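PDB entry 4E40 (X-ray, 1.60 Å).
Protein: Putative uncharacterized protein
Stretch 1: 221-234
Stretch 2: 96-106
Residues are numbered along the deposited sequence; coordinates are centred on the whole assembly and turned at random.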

# COMPACT_ATOMS: atom_id res chain seq x y z
N THR A 221 13.44 0.38 7.49
CA THR A 221 14.89 0.68 7.42
C THR A 221 15.22 1.92 8.29
O THR A 221 16.19 1.95 9.05
CB THR A 221 15.33 0.89 5.99
OG1 THR A 221 15.22 -0.38 5.34
CG2 THR A 221 16.76 1.40 5.90
N ALA A 222 14.35 2.91 8.20
CA ALA A 222 14.58 4.11 9.09
C ALA A 222 14.39 3.86 10.56
O ALA A 222 15.10 4.46 11.39
CB ALA A 222 13.67 5.26 8.58
N LEU A 223 13.44 3.03 10.97
CA LEU A 223 13.29 2.72 12.35
C LEU A 223 14.58 2.02 12.79
O LEU A 223 15.02 2.32 13.88
CB LEU A 223 12.11 1.78 12.68
CG LEU A 223 10.75 2.38 13.00
CD1 LEU A 223 9.64 1.34 13.01
CD2 LEU A 223 10.74 3.20 14.27
N GLU A 224 15.12 1.11 11.96
CA GLU A 224 16.39 0.40 12.33
C GLU A 224 17.51 1.44 12.57
O GLU A 224 18.25 1.31 13.58
CB GLU A 224 16.85 -0.64 11.25
CG GLU A 224 15.95 -1.89 11.12
CD GLU A 224 15.95 -2.53 9.71
OE1 GLU A 224 16.82 -2.18 8.85
OE2 GLU A 224 15.04 -3.35 9.43
N LYS A 225 17.66 2.39 11.67
CA LYS A 225 18.72 3.40 11.78
C LYS A 225 18.45 4.23 13.05
O LYS A 225 19.39 4.58 13.78
CB LYS A 225 18.85 4.25 10.52
CG LYS A 225 19.24 3.43 9.23
CD LYS A 225 19.50 4.40 8.06
CE LYS A 225 19.75 3.73 6.71
NZ LYS A 225 21.20 3.41 6.57
N ALA A 226 17.17 4.57 13.28
CA ALA A 226 16.87 5.37 14.49
C ALA A 226 17.24 4.62 15.74
O ALA A 226 17.76 5.21 16.67
CB ALA A 226 15.34 5.74 14.44
N GLU A 227 16.98 3.29 15.73
CA GLU A 227 17.36 2.43 16.85
C GLU A 227 18.85 2.40 17.09
O GLU A 227 19.30 2.51 18.25
CB GLU A 227 16.97 1.01 16.45
CG GLU A 227 15.46 0.82 16.47
CD GLU A 227 14.97 -0.38 15.63
OE1 GLU A 227 15.79 -1.16 15.04
OE2 GLU A 227 13.73 -0.52 15.52
N ARG A 228 19.61 2.35 16.00
CA ARG A 228 21.08 2.38 16.11
C ARG A 228 21.60 3.69 16.70
O ARG A 228 22.47 3.70 17.58
CB ARG A 228 21.79 2.15 14.78
CG ARG A 228 21.72 0.68 14.32
CD ARG A 228 22.61 0.48 13.09
NE ARG A 228 22.96 -0.96 12.98
CZ ARG A 228 23.29 -1.57 11.85
NH1 ARG A 228 23.31 -0.89 10.70
NH2 ARG A 228 23.58 -2.89 11.85
N GLN A 229 21.04 4.79 16.19
CA GLN A 229 21.49 6.13 16.65
C GLN A 229 21.06 6.37 18.09
O GLN A 229 21.80 7.00 18.86
CB GLN A 229 20.98 7.21 15.70
CG GLN A 229 21.59 7.10 14.29
CD GLN A 229 23.08 7.03 14.40
OE1 GLN A 229 23.72 7.87 15.01
NE2 GLN A 229 23.64 5.86 13.90
N LEU A 230 19.87 5.89 18.47
CA LEU A 230 19.47 5.93 19.86
C LEU A 230 20.42 5.20 20.79
O LEU A 230 20.77 5.72 21.86
CB LEU A 230 18.02 5.43 20.06
CG LEU A 230 17.59 5.44 21.53
CD1 LEU A 230 17.52 6.88 22.16
CD2 LEU A 230 16.20 4.75 21.58
N GLU A 231 20.82 3.99 20.39
CA GLU A 231 21.77 3.23 21.17
C GLU A 231 23.07 4.04 21.38
O GLU A 231 23.60 4.03 22.48
CB GLU A 231 22.00 1.87 20.54
CG GLU A 231 23.02 1.13 21.36
CD GLU A 231 22.85 -0.35 21.53
OE1 GLU A 231 21.78 -0.90 21.22
OE2 GLU A 231 23.86 -0.96 21.97
N LYS A 232 23.58 4.67 20.32
CA LYS A 232 24.78 5.49 20.44
C LYS A 232 24.56 6.62 21.46
O LYS A 232 25.37 6.84 22.35
CB LYS A 232 25.20 5.99 19.05
CG LYS A 232 26.55 6.75 19.19
CD LYS A 232 27.08 7.29 17.86
CE LYS A 232 27.35 6.21 16.85
NZ LYS A 232 28.21 6.86 15.77
N ALA A 233 23.41 7.29 21.31
CA ALA A 233 23.12 8.42 22.19
C ALA A 233 23.01 7.97 23.64
O ALA A 233 23.52 8.67 24.53
CB ALA A 233 21.84 9.11 21.75
N GLU A 234 22.35 6.83 23.87
CA GLU A 234 22.18 6.33 25.25
C GLU A 234 23.49 5.87 25.88
O GLU A 234 23.74 6.16 27.04
CB GLU A 234 21.18 5.17 25.28
CG GLU A 234 19.75 5.60 25.05
CD GLU A 234 18.81 4.39 24.95
OE1 GLU A 234 19.27 3.31 24.54
OE2 GLU A 234 17.60 4.56 25.17
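Stretch 2, residues 96-106: HALEHVKEEVE

Stretch 2 is helical throughout, as is stretch 1, and the two run nearly antiparallel: their axes cross at -158° and approach to 8.2 Å. Alanine lines the close approach. A222, A226 and A233 on stretch 1, with A97 on stretch 2, keep the surfaces low where the backbones come together, and CA of A226 lies just 4.8 Å from CA of V101.

Into this shallow relief stretch 2 sets its bumps. V101, with chi1 t, places CG2 3.5 Å from N of L230 and 3.6 Å from CB of Q229, so one methyl rests against the backbone as well as the side chains. One turn further on, E104 bends through m, m and covers more of the contact than any other residue of stretch 2. Its CB packs 3.7 Å from CB of A226, its OE1 comes 3.5 Å from CB of A222, and its CD lies 3.6 Å from CB of K225, with no hydrogen bond across the contact.

At the other end the small residues meet directly: CB of A97 sits 3.6 Å from O of Q229 and 3.9 Å from CB of A233. Q229, also m, m, has its CG 3.6 Å from CB of H100. Alanine leaves the hollows; a valine methyl and folded E104 and Q229 chains occupy them.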

# COMPACT_ATOMS: atom_id res chain seq x y z
N HIS A 96 25.05 14.75 19.00
CA HIS A 96 25.19 14.51 17.56
C HIS A 96 24.38 13.32 17.09
O HIS A 96 23.75 13.37 16.03
CB HIS A 96 26.67 14.32 17.19
CG HIS A 96 27.50 15.51 17.52
ND1 HIS A 96 28.84 15.44 17.65
CD2 HIS A 96 27.14 16.82 17.72
CE1 HIS A 96 29.31 16.66 17.98
NE2 HIS A 96 28.28 17.50 17.99
N ALA A 97 24.32 12.29 17.92
CA ALA A 97 23.56 11.06 17.58
C ALA A 97 22.06 11.37 17.56
O ALA A 97 21.31 10.89 16.71
CB ALA A 97 23.86 9.89 18.54
N LEU A 98 21.63 12.22 18.52
CA LEU A 98 20.24 12.62 18.50
C LEU A 98 19.85 13.37 17.23
O LEU A 98 18.72 13.22 16.79
CB LEU A 98 19.94 13.50 19.80
CG LEU A 98 18.44 13.92 19.86
CD1 LEU A 98 17.49 12.75 20.11
CD2 LEU A 98 18.30 14.93 21.01
N GLU A 99 20.73 14.20 16.64
CA GLU A 99 20.36 14.79 15.34
C GLU A 99 20.03 13.72 14.30
O GLU A 99 19.09 13.88 13.54
CB GLU A 99 21.53 15.64 14.83
CG GLU A 99 21.85 16.88 15.68
CD GLU A 99 23.11 17.58 15.14
OE1 GLU A 99 23.06 18.03 14.01
OE2 GLU A 99 24.11 17.60 15.87
N HIS A 100 20.74 12.58 14.39
CA HIS A 100 20.40 11.51 13.44
C HIS A 100 19.15 10.73 13.82
O HIS A 100 18.40 10.35 12.95
CB HIS A 100 21.58 10.54 13.25
CG HIS A 100 22.84 11.22 12.89
ND1 HIS A 100 22.97 12.01 11.75
CD2 HIS A 100 24.08 11.18 13.49
CE1 HIS A 100 24.23 12.47 11.69
NE2 HIS A 100 24.93 11.95 12.74
N VAL A 101 18.93 10.52 15.12
CA VAL A 101 17.65 9.97 15.57
C VAL A 101 16.50 10.78 14.98
O VAL A 101 15.55 10.22 14.40
CB VAL A 101 17.52 9.97 17.11
CG1 VAL A 101 16.08 9.48 17.53
CG2 VAL A 101 18.54 8.99 17.72
N LYS A 102 16.60 12.10 15.09
CA LYS A 102 15.52 12.96 14.61
C LYS A 102 15.36 12.86 13.09
O LYS A 102 14.24 12.81 12.59
CB LYS A 102 15.82 14.41 15.00
CG LYS A 102 15.63 14.65 16.48
CD LYS A 102 16.18 16.02 16.90
CE LYS A 102 15.61 17.13 16.07
NZ LYS A 102 15.70 18.40 16.84
N GLU A 103 16.49 12.81 12.35
CA GLU A 103 16.42 12.61 10.89
C GLU A 103 15.72 11.32 10.52
O GLU A 103 14.80 11.30 9.67
CB GLU A 103 17.86 12.59 10.35
CG GLU A 103 18.53 13.94 10.31
CD GLU A 103 20.06 13.92 10.24
OE1 GLU A 103 20.62 12.79 10.30
OE2 GLU A 103 20.69 14.96 10.21
N GLU A 104 16.07 10.23 11.21
CA GLU A 104 15.40 8.94 10.92
C GLU A 104 13.94 8.88 11.32
O GLU A 104 13.14 8.31 10.57
CB GLU A 104 16.17 7.76 11.49
CG GLU A 104 17.62 7.71 11.01
CD GLU A 104 17.74 7.47 9.51
OE1 GLU A 104 16.77 6.95 8.90
OE2 GLU A 104 18.82 7.79 8.97
N VAL A 105 13.60 9.50 12.43
CA VAL A 105 12.21 9.51 12.91
C VAL A 105 11.38 10.39 11.98
O VAL A 105 10.20 10.05 11.73
CB VAL A 105 12.17 9.92 14.40
CG1 VAL A 105 10.70 10.21 14.87
CG2 VAL A 105 12.77 8.79 15.25
N GLU A 106 11.96 11.45 11.41
CA GLU A 106 11.26 12.22 10.35
C GLU A 106 10.99 11.42 9.11
O GLU A 106 9.91 11.56 8.50
CB GLU A 106 12.06 13.49 10.00
CG GLU A 106 11.82 14.58 11.01
CD GLU A 106 10.30 14.72 11.33
OE1 GLU A 106 9.43 14.77 10.40
OE2 GLU A 106 10.01 14.73 12.54